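Chaperone CupB2 (Pseudomonas aeruginosa, PDB 3Q48) probably acts as a periplasmic chaperone that assists the folding of pilus subunits during the assembly of fimbriae. Local coordinates at residues Glu111-Leu116 with Arg139-Phe144; Pro182-Phe187 with Met205-Ser210. All coordinates share one frame; numbering follows the deposited sequence.

Contact 1: residues Glu111-Leu116 with Arg139-Phe144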
loop_
_atom_site.group_PDB
_atom_site.type_symbol
_atom_site.label_atom_id
_atom_site.label_comp_id
_atom_site.label_asym_id
_atom_site.label_seq_id
_atom_site.Cartn_x
_atom_site.Cartn_y
_atom_site.Cartn_z
ATOM N N GLU A 111 -4.055 -9.421 7.057
ATOM C CA GLU A 111 -3.185 -8.256 7.076
ATOM C C GLU A 111 -3.945 -7.094 7.710
ATOM O O GLU A 111 -5.189 -6.993 7.602
ATOM C CB GLU A 111 -2.775 -7.914 5.633
ATOM C CG GLU A 111 -1.534 -8.651 5.196
ATOM C CD GLU A 111 -1.074 -8.324 3.759
ATOM O OE1 GLU A 111 -1.889 -7.817 2.907
ATOM O OE2 GLU A 111 0.117 -8.605 3.491
ATOM N N SER A 112 -3.196 -6.231 8.383
ATOM C CA SER A 112 -3.692 -4.878 8.748
ATOM C C SER A 112 -2.979 -3.771 7.961
ATOM O O SER A 112 -1.792 -3.880 7.612
ATOM C CB SER A 112 -3.582 -4.640 10.230
ATOM O OG SER A 112 -4.536 -5.460 10.888
ATOM N N LEU A 113 -3.759 -2.736 7.659
ATOM C CA LEU A 113 -3.303 -1.617 6.852
ATOM C C LEU A 113 -3.087 -0.323 7.666
ATOM O O LEU A 113 -4.005 0.159 8.340
ATOM C CB LEU A 113 -4.310 -1.385 5.768
ATOM C CG LEU A 113 -4.003 -0.195 4.883
ATOM C CD1 LEU A 113 -2.682 -0.332 4.068
ATOM C CD2 LEU A 113 -5.277 -0.019 4.041
ATOM N N PHE A 114 -1.852 0.185 7.617
ATOM C CA PHE A 114 -1.451 1.468 8.192
ATOM C C PHE A 114 -0.774 2.352 7.131
ATOM O O PHE A 114 -0.511 1.911 5.987
ATOM C CB PHE A 114 -0.542 1.238 9.385
ATOM C CG PHE A 114 -1.241 0.561 10.553
ATOM C CD1 PHE A 114 -1.881 1.318 11.530
ATOM C CD2 PHE A 114 -1.295 -0.820 10.645
ATOM C CE1 PHE A 114 -2.543 0.716 12.609
ATOM C CE2 PHE A 114 -1.986 -1.460 11.746
ATOM C CZ PHE A 114 -2.587 -0.677 12.719
ATOM N N TRP A 115 -0.511 3.606 7.467
ATOM C CA TRP A 115 0.020 4.500 6.461
ATOM C C TRP A 115 1.231 5.189 7.023
ATOM O O TRP A 115 1.192 5.703 8.132
ATOM C CB TRP A 115 -1.035 5.518 6.019
ATOM C CG TRP A 115 -2.256 4.908 5.332
ATOM C CD1 TRP A 115 -3.399 4.363 5.941
ATOM C CD2 TRP A 115 -2.441 4.740 3.920
ATOM N NE1 TRP A 115 -4.273 3.945 4.970
ATOM C CE2 TRP A 115 -3.709 4.156 3.729
ATOM C CE3 TRP A 115 -1.678 5.081 2.798
ATOM C CZ2 TRP A 115 -4.210 3.862 2.453
ATOM C CZ3 TRP A 115 -2.197 4.828 1.531
ATOM C CH2 TRP A 115 -3.450 4.225 1.376
ATOM N N LEU A 116 2.334 5.139 6.288
ATOM C CA LEU A 116 3.517 5.900 6.655
ATOM C C LEU A 116 3.460 7.206 5.916
ATOM O O LEU A 116 3.220 7.220 4.692
ATOM C CB LEU A 116 4.786 5.158 6.280
ATOM C CG LEU A 116 6.122 5.819 6.530
ATOM C CD1 LEU A 116 6.354 6.219 7.987
ATOM C CD2 LEU A 116 7.178 4.831 6.052
ATOM N N ARG A 139 2.878 9.588 1.201
ATOM C CA ARG A 139 2.007 8.684 1.937
ATOM C C ARG A 139 2.081 7.251 1.414
ATOM O O ARG A 139 1.564 7.000 0.331
ATOM C CB ARG A 139 0.593 9.216 1.828
ATOM C CG ARG A 139 -0.311 8.718 2.924
ATOM C CD ARG A 139 -1.582 9.495 3.015
ATOM N NE ARG A 139 -2.554 8.649 3.678
ATOM C CZ ARG A 139 -2.725 8.600 4.995
ATOM N NH1 ARG A 139 -1.993 9.363 5.815
ATOM N NH2 ARG A 139 -3.654 7.805 5.490
ATOM N N PHE A 140 2.707 6.330 2.181
ATOM C CA PHE A 140 2.954 4.875 1.829
ATOM C C PHE A 140 2.131 3.829 2.625
ATOM O O PHE A 140 1.923 3.963 3.826
ATOM C CB PHE A 140 4.456 4.520 1.983
ATOM C CG PHE A 140 5.348 5.521 1.331
ATOM C CD1 PHE A 140 5.678 5.389 -0.023
ATOM C CD2 PHE A 140 5.753 6.676 2.026
ATOM C CE1 PHE A 140 6.456 6.386 -0.677
ATOM C CE2 PHE A 140 6.512 7.646 1.405
ATOM C CZ PHE A 140 6.879 7.512 0.052
ATOM N N LYS A 141 1.686 2.773 1.959
ATOM C CA LYS A 141 0.944 1.759 2.634
ATOM C C LYS A 141 1.883 0.996 3.526
ATOM O O LYS A 141 3.005 0.642 3.101
ATOM C CB LYS A 141 0.311 0.809 1.628
ATOM C CG LYS A 141 -0.814 1.420 0.908
ATOM C CD LYS A 141 -1.228 0.571 -0.294
ATOM C CE LYS A 141 -2.133 1.475 -1.183
ATOM N NZ LYS A 141 -2.535 0.855 -2.479
ATOM N N LEU A 142 1.424 0.718 4.749
ATOM C CA LEU A 142 2.121 -0.227 5.632
ATOM C C LEU A 142 1.230 -1.458 5.893
ATOM O O LEU A 142 0.114 -1.356 6.394
ATOM C CB LEU A 142 2.548 0.461 6.927
ATOM C CG LEU A 142 3.689 -0.098 7.818
ATOM C CD1 LEU A 142 4.027 0.907 8.892
ATOM C CD2 LEU A 142 3.324 -1.371 8.511
ATOM N N PHE A 143 1.704 -2.620 5.500
ATOM C CA PHE A 143 0.986 -3.866 5.698
ATOM C C PHE A 143 1.554 -4.663 6.890
ATOM O O PHE A 143 2.658 -5.212 6.843
ATOM C CB PHE A 143 1.017 -4.740 4.425
ATOM C CG PHE A 143 0.488 -4.050 3.184
ATOM C CD1 PHE A 143 -0.873 -3.849 3.001
ATOM C CD2 PHE A 143 1.364 -3.636 2.187
ATOM C CE1 PHE A 143 -1.363 -3.211 1.829
ATOM C CE2 PHE A 143 0.902 -3.012 1.012
ATOM C CZ PHE A 143 -0.439 -2.811 0.823
ATOM N N PHE A 144 0.791 -4.727 7.971
ATOM C CA PHE A 144 1.169 -5.631 9.049
ATOM C C PHE A 144 0.673 -7.000 8.662
ATOM O O PHE A 144 -0.539 -7.171 8.409
ATOM C CB PHE A 144 0.508 -5.261 10.336
ATOM C CG PHE A 144 0.907 -6.122 11.439
ATOM C CD1 PHE A 144 2.148 -5.924 12.066
ATOM C CD2 PHE A 144 0.075 -7.166 11.851
ATOM C CE1 PHE A 144 2.562 -6.738 13.152
ATOM C CE2 PHE A 144 0.482 -8.034 12.935
ATOM C CZ PHE A 144 1.733 -7.813 13.581
#
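The indole of W115 lies between R139 and K141. R139 lays its guanidinium flat on one face, the planes at 18° to each other, with NH2 of R139 3.2 Å from CG of W115, above the five-membered ring and toward its rim. From the opposite face K141 brings CG over the six-membered ring, a CH-pi contact 4.1 Å from that ring's centroid. R139 can do this because its chain runs extended from CG to NE before the guanidinium turns (chi4 89°). L113, two residues before W115 on the same face, sets CD1 3.9 Å from CE1 of F143. The reverse face carries the S112-F144, F114-L142 and L116-F140 pairs, all buried but F140, and there F114 meets F80 edge to face. Each of these three pairs is joined by two backbone hydrogen bonds; that from F114 N to L142 O is nearly straight, at 177°. Outside the two segments, NH1 of R139 forms a salt bridge to D65 and a hydrogen bond to OD1 of N117, while OE2 of E111 forms a salt bridge to NE of R145. The charge of R139 thus stacks off-centre on the indole while D65 and N117 hold NH1, which together probably limit the guanidinium's rotation.

Contact 2: residues Pro182-Phe187 with Met205-Ser210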
loop_
_atom_site.group_PDB
_atom_site.type_symbol
_atom_site.label_atom_id
_atom_site.label_comp_id
_atom_site.label_asym_id
_atom_site.label_seq_id
_atom_site.Cartn_x
_atom_site.Cartn_y
_atom_site.Cartn_z
ATOM N N PRO A 182 -6.735 -13.391 2.709
ATOM C CA PRO A 182 -6.399 -12.523 3.869
ATOM C C PRO A 182 -5.588 -11.269 3.574
ATOM O O PRO A 182 -5.290 -10.517 4.509
ATOM C CB PRO A 182 -5.678 -13.477 4.877
ATOM C CG PRO A 182 -5.264 -14.719 4.081
ATOM C CD PRO A 182 -6.097 -14.731 2.774
ATOM N N TYR A 183 -5.280 -10.997 2.291
ATOM C CA TYR A 183 -4.291 -9.985 1.882
ATOM C C TYR A 183 -4.949 -8.819 1.200
ATOM O O TYR A 183 -5.920 -8.981 0.481
ATOM C CB TYR A 183 -3.304 -10.583 0.898
ATOM C CG TYR A 183 -2.680 -11.843 1.371
ATOM C CD1 TYR A 183 -1.553 -11.810 2.199
ATOM C CD2 TYR A 183 -3.213 -13.089 1.003
ATOM C CE1 TYR A 183 -0.953 -13.001 2.684
ATOM C CE2 TYR A 183 -2.655 -14.259 1.494
ATOM C CZ TYR A 183 -1.527 -14.207 2.321
ATOM O OH TYR A 183 -0.980 -15.393 2.771
ATOM N N TYR A 184 -4.397 -7.632 1.383
ATOM C CA TYR A 184 -4.774 -6.530 0.515
ATOM C C TYR A 184 -4.273 -6.887 -0.873
ATOM O O TYR A 184 -3.249 -7.602 -1.025
ATOM C CB TYR A 184 -4.171 -5.193 1.028
ATOM C CG TYR A 184 -4.897 -4.699 2.285
ATOM C CD1 TYR A 184 -5.952 -3.796 2.189
ATOM C CD2 TYR A 184 -4.559 -5.189 3.553
ATOM C CE1 TYR A 184 -6.652 -3.386 3.355
ATOM C CE2 TYR A 184 -5.222 -4.793 4.690
ATOM C CZ TYR A 184 -6.276 -3.900 4.589
ATOM O OH TYR A 184 -6.965 -3.529 5.722
ATOM N N VAL A 185 -4.990 -6.441 -1.895
ATOM C CA VAL A 185 -4.491 -6.588 -3.236
ATOM C C VAL A 185 -4.574 -5.221 -3.818
ATOM O O VAL A 185 -5.639 -4.647 -3.857
ATOM C CB VAL A 185 -5.339 -7.625 -4.021
ATOM C CG1 VAL A 185 -4.920 -7.691 -5.612
ATOM C CG2 VAL A 185 -5.230 -8.981 -3.335
ATOM N N SER A 186 -3.446 -4.666 -4.221
ATOM C CA SER A 186 -3.412 -3.317 -4.816
ATOM C C SER A 186 -3.320 -3.395 -6.324
ATOM O O SER A 186 -2.443 -4.082 -6.849
ATOM C CB SER A 186 -2.206 -2.527 -4.281
ATOM O OG SER A 186 -2.319 -2.447 -2.874
ATOM N N PHE A 187 -4.217 -2.698 -7.003
ATOM C CA PHE A 187 -4.249 -2.679 -8.460
ATOM C C PHE A 187 -3.615 -1.410 -9.025
ATOM O O PHE A 187 -4.051 -0.302 -8.657
ATOM C CB PHE A 187 -5.691 -2.720 -8.981
ATOM C CG PHE A 187 -6.500 -3.862 -8.459
ATOM C CD1 PHE A 187 -6.454 -5.107 -9.079
ATOM C CD2 PHE A 187 -7.374 -3.675 -7.379
ATOM C CE1 PHE A 187 -7.218 -6.170 -8.585
ATOM C CE2 PHE A 187 -8.156 -4.732 -6.893
ATOM C CZ PHE A 187 -8.079 -5.975 -7.494
ATOM N N MET A 205 -7.566 -0.645 -4.495
ATOM C CA MET A 205 -7.107 -1.669 -3.591
ATOM C C MET A 205 -8.347 -2.302 -3.020
ATOM O O MET A 205 -9.321 -1.600 -2.701
ATOM C CB MET A 205 -6.308 -1.046 -2.443
ATOM C CG MET A 205 -5.710 -2.064 -1.559
ATOM S SD MET A 205 -4.529 -1.472 -0.332
ATOM C CE MET A 205 -5.459 -0.187 0.545
ATOM N N VAL A 206 -8.291 -3.621 -2.890
ATOM C CA VAL A 206 -9.346 -4.363 -2.289
ATOM C C VAL A 206 -8.734 -5.009 -1.031
ATOM O O VAL A 206 -7.619 -5.561 -1.030
ATOM C CB VAL A 206 -9.997 -5.385 -3.298
ATOM C CG1 VAL A 206 -9.030 -6.552 -3.655
ATOM C CG2 VAL A 206 -11.331 -5.929 -2.761
ATOM N N ALA A 207 -9.487 -4.867 0.048
ATOM C CA ALA A 207 -9.111 -5.283 1.396
ATOM C C ALA A 207 -9.422 -6.774 1.528
ATOM O O ALA A 207 -10.325 -7.285 0.807
ATOM C CB ALA A 207 -9.944 -4.466 2.410
ATOM N N PRO A 208 -8.709 -7.469 2.442
ATOM C CA PRO A 208 -8.995 -8.890 2.673
ATOM C C PRO A 208 -10.512 -9.145 2.927
ATOM O O PRO A 208 -11.186 -8.342 3.565
ATOM C CB PRO A 208 -8.213 -9.229 3.959
ATOM C CG PRO A 208 -7.274 -8.072 4.194
ATOM C CD PRO A 208 -7.910 -6.871 3.533
ATOM N N PHE A 209 -11.027 -10.252 2.413
ATOM C CA PHE A 209 -12.389 -10.647 2.707
ATOM C C PHE A 209 -13.400 -9.508 2.393
ATOM O O PHE A 209 -14.393 -9.304 3.116
ATOM C CB PHE A 209 -12.465 -11.184 4.143
ATOM C CG PHE A 209 -11.426 -12.248 4.449
ATOM C CD1 PHE A 209 -11.370 -13.439 3.712
ATOM C CD2 PHE A 209 -10.518 -12.082 5.520
ATOM C CE1 PHE A 209 -10.425 -14.467 4.025
ATOM C CE2 PHE A 209 -9.554 -13.078 5.825
ATOM C CZ PHE A 209 -9.505 -14.272 5.062
ATOM N N SER A 210 -13.141 -8.786 1.301
ATOM C CA SER A 210 -13.999 -7.657 0.879
ATOM C C SER A 210 -14.252 -7.632 -0.614
ATOM O O SER A 210 -13.695 -8.419 -1.358
ATOM C CB SER A 210 -13.420 -6.314 1.261
ATOM O OG SER A 210 -13.005 -6.291 2.609
#
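One face of the Y184 ring is taken by P208, whose CD stands almost exactly over the centre, 3.5 Å from the centroid and 8° off the ring normal, a close CH-pi contact. M205 and A207 approach the same ring obliquely: SD of M205 is 3.7 Å from CD1 of Y184, a Met-aromatic contact, and CB of A207 is 3.6 Å from CE1 of Y184. The F187 ring has the backbone N of M205 at its edge, near the ring plane, while its CE2 meets CG1 of V206 obliquely at 3.8 Å. The exposed F209 crosses P182 obliquely, its CZ 3.9 Å from CB of P182.

M205 reaches Y184 because CG is anti to the backbone N (chi1 -175°) and the chain bends only at chi3. S186 and M205 form an antiparallel non-hydrogen-bonded pair with both side chains on one face, which brings SD beside OG of S186. The adjoining pair, V185 with V206, is hydrogen-bonded, from V185 N to V206 O (2.9 Å) and from V206 N to V185 O (3.0 Å). Beyond it the strand pairing gives way to proline packing, with CG of P208 3.2 Å from O of P182. A type II turn from A207 to S210 follows, and OG of S210 donates to O of P208 across it. ND2 of N179, outside both segments, hydrogen-bonds O of Y183 and, weakly, O of A207.

The arrangement is the open end of the beta hairpin formed by strands 185-194 and 197-206, where the second strand leaves its partner and the chain passes through the turn to strand 210-214 of another sheet. This crossing between sheets is consistent with the two-sheet immunoglobulin-like sandwich of the PapD C-terminal domain.

How the contacts relate
Contact 1 joins the interior strands 112-121 and 136-145 of the N-terminal Ig-like domain, its centre about 6 Å from that of the chain; contact 2, about 10 Å from it, lies where a C-terminal hairpin opens. Contact 1 has no exposed residue, whereas contact 2 ends at exposed F209. Continuous strand pairing and a cationic stack mark the first, one hydrogen-bonded pair with proline and sulfur contacts to a ring the second. They share no strand, yet meet across the domain interface, their centres about 12 Å apart. There OE1 of E111 probably accepts a hydrogen bond from N of Y184 at 2.9 Å, N of E111 probably bonds to O of P182, and L113 packs on Y184 and M205.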